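Local structure of uridylate kinase (Archaeoglobus fulgidus, 2IJ9) at residues 3-8 with 133-138; 19-24 with 200-205. The protein probably catalyses the reversible, ATP-dependent phosphorylation of UMP to UDP, a step of pyrimidine nucleotide biosynthesis. The protein carries 1 engineered substitution. One frame throughout, in Å; residues are numbered along the deposited sequence.

Contact 1 of 2, residues 3-8 with 133-138; sequences VVLSLG and INATNV
V4, S6, I133 and A135 join two neighbouring parallel strands by backbone bonds. I133 N gives to V4 O (2.7 Å); S6 N gives to I133 O (2.8 Å). The next bond, A135 N to S6 O (2.9 Å), is weak and bent to 127° at the hydrogen. The apolar packing lies on the face carrying V3, L5, L7, I133 and A135. L5 has CG anti to the backbone N, and its second torsion (58°) swings CD1 across to the other strand, where it touches I133 CG2 (3.9 Å) and A135 CB (4.0 Å). Nearer the start of the strands, V3 CG1 meets I133 CD1 (3.7 Å), the two side chains crossing obliquely. Helix 202-209 closes this face through I205, A208 and V209; on the opposite face V4 and S6 pack against helix 117-126, and S6 OG makes a weak hydrogen bond to T116 O. The contact is loose at its far end. CA-CA spacing widens from 4.8 Å at L5 and I133 to 6.0 Å at G8 and T136, with no backbone bond between G8 and A135. G8 and N137 are partly exposed there, and a sulfate ion, probably from the crystallisation medium, lies beside G8. The strands thus change from paired peptides and hydrocarbon to a splayed polar end, the usual ligand side of a parallel alpha/beta sheet; with T136, N137 and the adjoining G9 predicted to bind ATP, this chemistry is consistent with a place for phosphate groups.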
# COMPACT_ATOMS: atom_id res chain seq x y z
N VAL B 3 1.16 -0.93 -31.57
CA VAL B 3 1.62 -1.67 -30.41
C VAL B 3 0.51 -1.93 -29.41
O VAL B 3 -0.20 -0.99 -29.01
CB VAL B 3 2.71 -0.90 -29.66
CG1 VAL B 3 3.32 -1.79 -28.57
CG2 VAL B 3 3.78 -0.41 -30.62
N VAL B 4 0.37 -3.20 -29.02
CA VAL B 4 -0.37 -3.52 -27.80
C VAL B 4 0.65 -3.81 -26.71
O VAL B 4 1.47 -4.73 -26.84
CB VAL B 4 -1.31 -4.76 -27.97
CG1 VAL B 4 -2.01 -5.13 -26.65
CG2 VAL B 4 -2.33 -4.50 -29.04
N LEU B 5 0.61 -3.02 -25.64
CA LEU B 5 1.45 -3.25 -24.47
C LEU B 5 0.62 -3.82 -23.34
O LEU B 5 -0.50 -3.35 -23.07
CB LEU B 5 2.10 -1.94 -24.02
CG LEU B 5 2.95 -1.99 -22.76
CD1 LEU B 5 4.05 -3.00 -22.94
CD2 LEU B 5 3.51 -0.60 -22.43
N SER B 6 1.17 -4.81 -22.66
CA SER B 6 0.47 -5.39 -21.52
C SER B 6 1.25 -5.14 -20.23
O SER B 6 2.37 -5.62 -20.07
CB SER B 6 0.25 -6.89 -21.74
OG SER B 6 -0.93 -7.34 -21.09
N LEU B 7 0.66 -4.37 -19.32
CA LEU B 7 1.23 -4.18 -18.00
C LEU B 7 0.42 -4.97 -16.99
O LEU B 7 -0.72 -4.62 -16.69
CB LEU B 7 1.23 -2.71 -17.65
CG LEU B 7 2.01 -1.81 -18.59
CD1 LEU B 7 1.52 -0.40 -18.45
CD2 LEU B 7 3.49 -1.90 -18.25
N GLY B 8 1.00 -6.05 -16.47
CA GLY B 8 0.31 -6.95 -15.55
C GLY B 8 0.24 -6.45 -14.12
O GLY B 8 0.52 -5.27 -13.83
N ILE B 133 3.43 -6.58 -27.07
CA ILE B 133 4.47 -6.56 -26.06
C ILE B 133 3.90 -6.86 -24.66
O ILE B 133 3.19 -6.05 -24.06
CB ILE B 133 5.22 -5.22 -26.06
CG1 ILE B 133 5.72 -4.93 -27.48
CG2 ILE B 133 6.37 -5.25 -25.06
CD1 ILE B 133 6.44 -3.62 -27.60
N ASN B 134 4.21 -8.05 -24.16
CA ASN B 134 3.70 -8.51 -22.87
C ASN B 134 4.70 -8.27 -21.72
O ASN B 134 5.52 -9.14 -21.39
CB ASN B 134 3.29 -9.99 -22.97
CG ASN B 134 2.60 -10.48 -21.74
OD1 ASN B 134 1.90 -9.72 -21.05
ND2 ASN B 134 2.79 -11.75 -21.43
N ALA B 135 4.62 -7.09 -21.10
CA ALA B 135 5.56 -6.68 -20.06
C ALA B 135 5.22 -7.30 -18.71
O ALA B 135 4.38 -6.79 -17.98
CB ALA B 135 5.58 -5.19 -19.94
N THR B 136 5.90 -8.40 -18.39
CA THR B 136 5.69 -9.12 -17.14
C THR B 136 6.84 -8.86 -16.13
O THR B 136 7.72 -8.04 -16.38
CB THR B 136 5.42 -10.64 -17.40
OG1 THR B 136 5.27 -11.34 -16.15
CG2 THR B 136 6.53 -11.28 -18.22
N ASN B 137 6.80 -9.55 -14.99
CA ASN B 137 7.82 -9.38 -13.95
C ASN B 137 8.93 -10.42 -14.06
O ASN B 137 9.91 -10.39 -13.31
CB ASN B 137 7.19 -9.38 -12.54
CG ASN B 137 6.05 -10.37 -12.41
OD1 ASN B 137 6.10 -11.47 -12.96
ND2 ASN B 137 5.01 -9.97 -11.68
N VAL B 138 8.78 -11.34 -15.01
CA VAL B 138 9.88 -12.25 -15.36
C VAL B 138 10.48 -11.83 -16.71
O VAL B 138 9.93 -10.98 -17.41
CB VAL B 138 9.47 -13.75 -15.32
CG1 VAL B 138 8.80 -14.07 -13.97
CG2 VAL B 138 8.56 -14.11 -16.49

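Contact 2 of 2, residues 19-24 with 200-205; sequences IREFAK and GTPENI
The ring of F22 meets P202 over one face and I205 at its edge. P202 CD stands over that face in a CH-pi contact, 3.9 Å from the ring centroid and 21° off the normal, shifted toward the rim atoms CE1 and CZ. I205 CD1 comes instead to the ring edge, in plane, 3.8 Å from F22 CE1; G200 O also lies at the edge, near CZ. CG of F22 is anti to its own carbonyl carbon (chi1 -81°), and the ring beyond it reaches residues 200-205. One residue earlier, E21 uses its aliphatic part: CG touches P202 CG (3.6 Å), the two side chains crossing at about a right angle, and OE1 lies at the same distance from P202 CG. P202 thus offers CG to the E21 stem and CD to the F22 face, with no hydrogen bond across the contact. An alanine in place of F22 would probably leave a gap beside P202 CD and I205 CD1 and no aromatic partner for either. Both helices lie on the same side of the central sheet of this amino acid kinase fold: helix 16-32 makes the beta-alpha-beta crossover between strands 2-7 and 34-39, and helix 202-209 follows strand 195-199. In the next shell, the bond from I205 N to T201 O (2.9 Å) ties I205 into its helical turn, T25 of helix 16-32 packs on P202 and I205, and L12 touches F22. Farther out, E203 OE1 accepts a hydrogen bond from D139 N of a second subunit, whose K147 forms a long, weak ion pair with E21 OE2. R20 NH1 reaches E54 O of a third subunit.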
# COMPACT_ATOMS: atom_id res chain seq x y z
N ILE B 19 5.65 5.02 -12.28
CA ILE B 19 4.58 5.31 -13.23
C ILE B 19 5.00 6.42 -14.20
O ILE B 19 4.85 6.30 -15.43
CB ILE B 19 3.25 5.62 -12.49
CG1 ILE B 19 2.67 4.32 -11.90
CG2 ILE B 19 2.24 6.31 -13.42
CD1 ILE B 19 1.37 4.47 -11.10
N ARG B 20 5.59 7.48 -13.66
CA ARG B 20 6.13 8.52 -14.52
C ARG B 20 7.12 7.91 -15.51
O ARG B 20 7.11 8.25 -16.68
CB ARG B 20 6.76 9.65 -13.70
CG ARG B 20 6.72 11.00 -14.40
CD ARG B 20 7.44 12.09 -13.61
NE ARG B 20 7.19 11.97 -12.18
CZ ARG B 20 6.18 12.57 -11.53
NH1 ARG B 20 5.33 13.34 -12.20
NH2 ARG B 20 6.04 12.39 -10.22
N GLU B 21 7.93 6.95 -15.05
CA GLU B 21 8.92 6.29 -15.88
C GLU B 21 8.27 5.49 -17.00
O GLU B 21 8.71 5.58 -18.16
CB GLU B 21 9.82 5.39 -15.01
CG GLU B 21 11.20 5.09 -15.59
CD GLU B 21 11.96 4.01 -14.81
OE1 GLU B 21 11.31 3.12 -14.23
OE2 GLU B 21 13.21 4.05 -14.79
N PHE B 22 7.22 4.73 -16.68
CA PHE B 22 6.47 3.98 -17.70
C PHE B 22 5.75 4.87 -18.72
O PHE B 22 5.84 4.65 -19.93
CB PHE B 22 5.47 3.03 -17.06
CG PHE B 22 6.07 1.74 -16.58
CD1 PHE B 22 6.32 0.70 -17.46
CD2 PHE B 22 6.39 1.58 -15.24
CE1 PHE B 22 6.87 -0.50 -17.01
CE2 PHE B 22 6.95 0.39 -14.79
CZ PHE B 22 7.19 -0.65 -15.67
N ALA B 23 5.02 5.87 -18.21
CA ALA B 23 4.32 6.83 -19.07
C ALA B 23 5.28 7.45 -20.08
O ALA B 23 5.02 7.44 -21.28
CB ALA B 23 3.65 7.91 -18.25
N LYS B 24 6.40 7.97 -19.59
CA LYS B 24 7.38 8.62 -20.43
C LYS B 24 7.83 7.75 -21.59
O LYS B 24 7.96 8.23 -22.73
CB LYS B 24 8.57 9.12 -19.61
CG LYS B 24 8.28 10.43 -18.87
CD LYS B 24 9.54 11.24 -18.62
CE LYS B 24 9.20 12.58 -17.98
NZ LYS B 24 10.41 13.44 -17.85
N GLY B 200 9.13 -6.25 -17.59
CA GLY B 200 8.53 -4.96 -17.84
C GLY B 200 9.29 -3.78 -17.27
O GLY B 200 9.00 -3.32 -16.17
N THR B 201 10.28 -3.31 -18.02
CA THR B 201 10.92 -2.06 -17.68
C THR B 201 10.96 -1.19 -18.92
O THR B 201 11.14 -1.70 -20.03
CB THR B 201 12.34 -2.29 -17.11
OG1 THR B 201 13.10 -1.08 -17.21
CG2 THR B 201 13.05 -3.38 -17.88
N PRO B 202 10.74 0.12 -18.74
CA PRO B 202 10.84 1.15 -19.78
C PRO B 202 11.90 0.88 -20.86
O PRO B 202 11.61 1.06 -22.04
CB PRO B 202 11.21 2.40 -18.98
CG PRO B 202 10.50 2.20 -17.65
CD PRO B 202 10.33 0.70 -17.45
N GLU B 203 13.09 0.43 -20.45
CA GLU B 203 14.14 0.07 -21.41
C GLU B 203 13.72 -1.10 -22.29
O GLU B 203 13.80 -1.01 -23.51
CB GLU B 203 15.46 -0.29 -20.72
CG GLU B 203 16.62 -0.48 -21.71
CD GLU B 203 17.71 -1.42 -21.21
OE1 GLU B 203 17.98 -1.43 -19.99
OE2 GLU B 203 18.30 -2.13 -22.04
N ASN B 204 13.27 -2.19 -21.66
CA ASN B 204 12.90 -3.39 -22.40
C ASN B 204 11.72 -3.16 -23.33
O ASN B 204 11.68 -3.72 -24.43
CB ASN B 204 12.53 -4.52 -21.46
CG ASN B 204 13.72 -5.11 -20.78
OD1 ASN B 204 14.76 -4.45 -20.62
ND2 ASN B 204 13.59 -6.36 -20.34
N ILE B 205 10.77 -2.37 -22.86
CA ILE B 205 9.59 -2.04 -23.65
C ILE B 205 10.02 -1.31 -24.93
O ILE B 205 9.63 -1.73 -26.04
CB ILE B 205 8.59 -1.22 -22.81
CG1 ILE B 205 7.90 -2.16 -21.82
CG2 ILE B 205 7.58 -0.48 -23.70
CD1 ILE B 205 7.18 -1.47 -20.69

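In the fold
The two contacts lie 11 Å apart, centre to centre, and their segments alternate along the chain: 3-8, 19-24, 133-138, 200-205. Contact 1 pairs adjacent strands in the middle of the parallel part of the sheet; contact 2 joins two helices of the layer on one side of it. They meet directly. L7 CD2 packs on F22 CE1 (3.9 Å), A135 CB on G200 CA (3.6 Å), and T136 O and G200 N, 2.6 Å apart, probably share a hydrogen bond. Sheet and helix layer are thereby connected next to the predicted ATP site, while the outer side of contact 2 reaches into subunit interfaces.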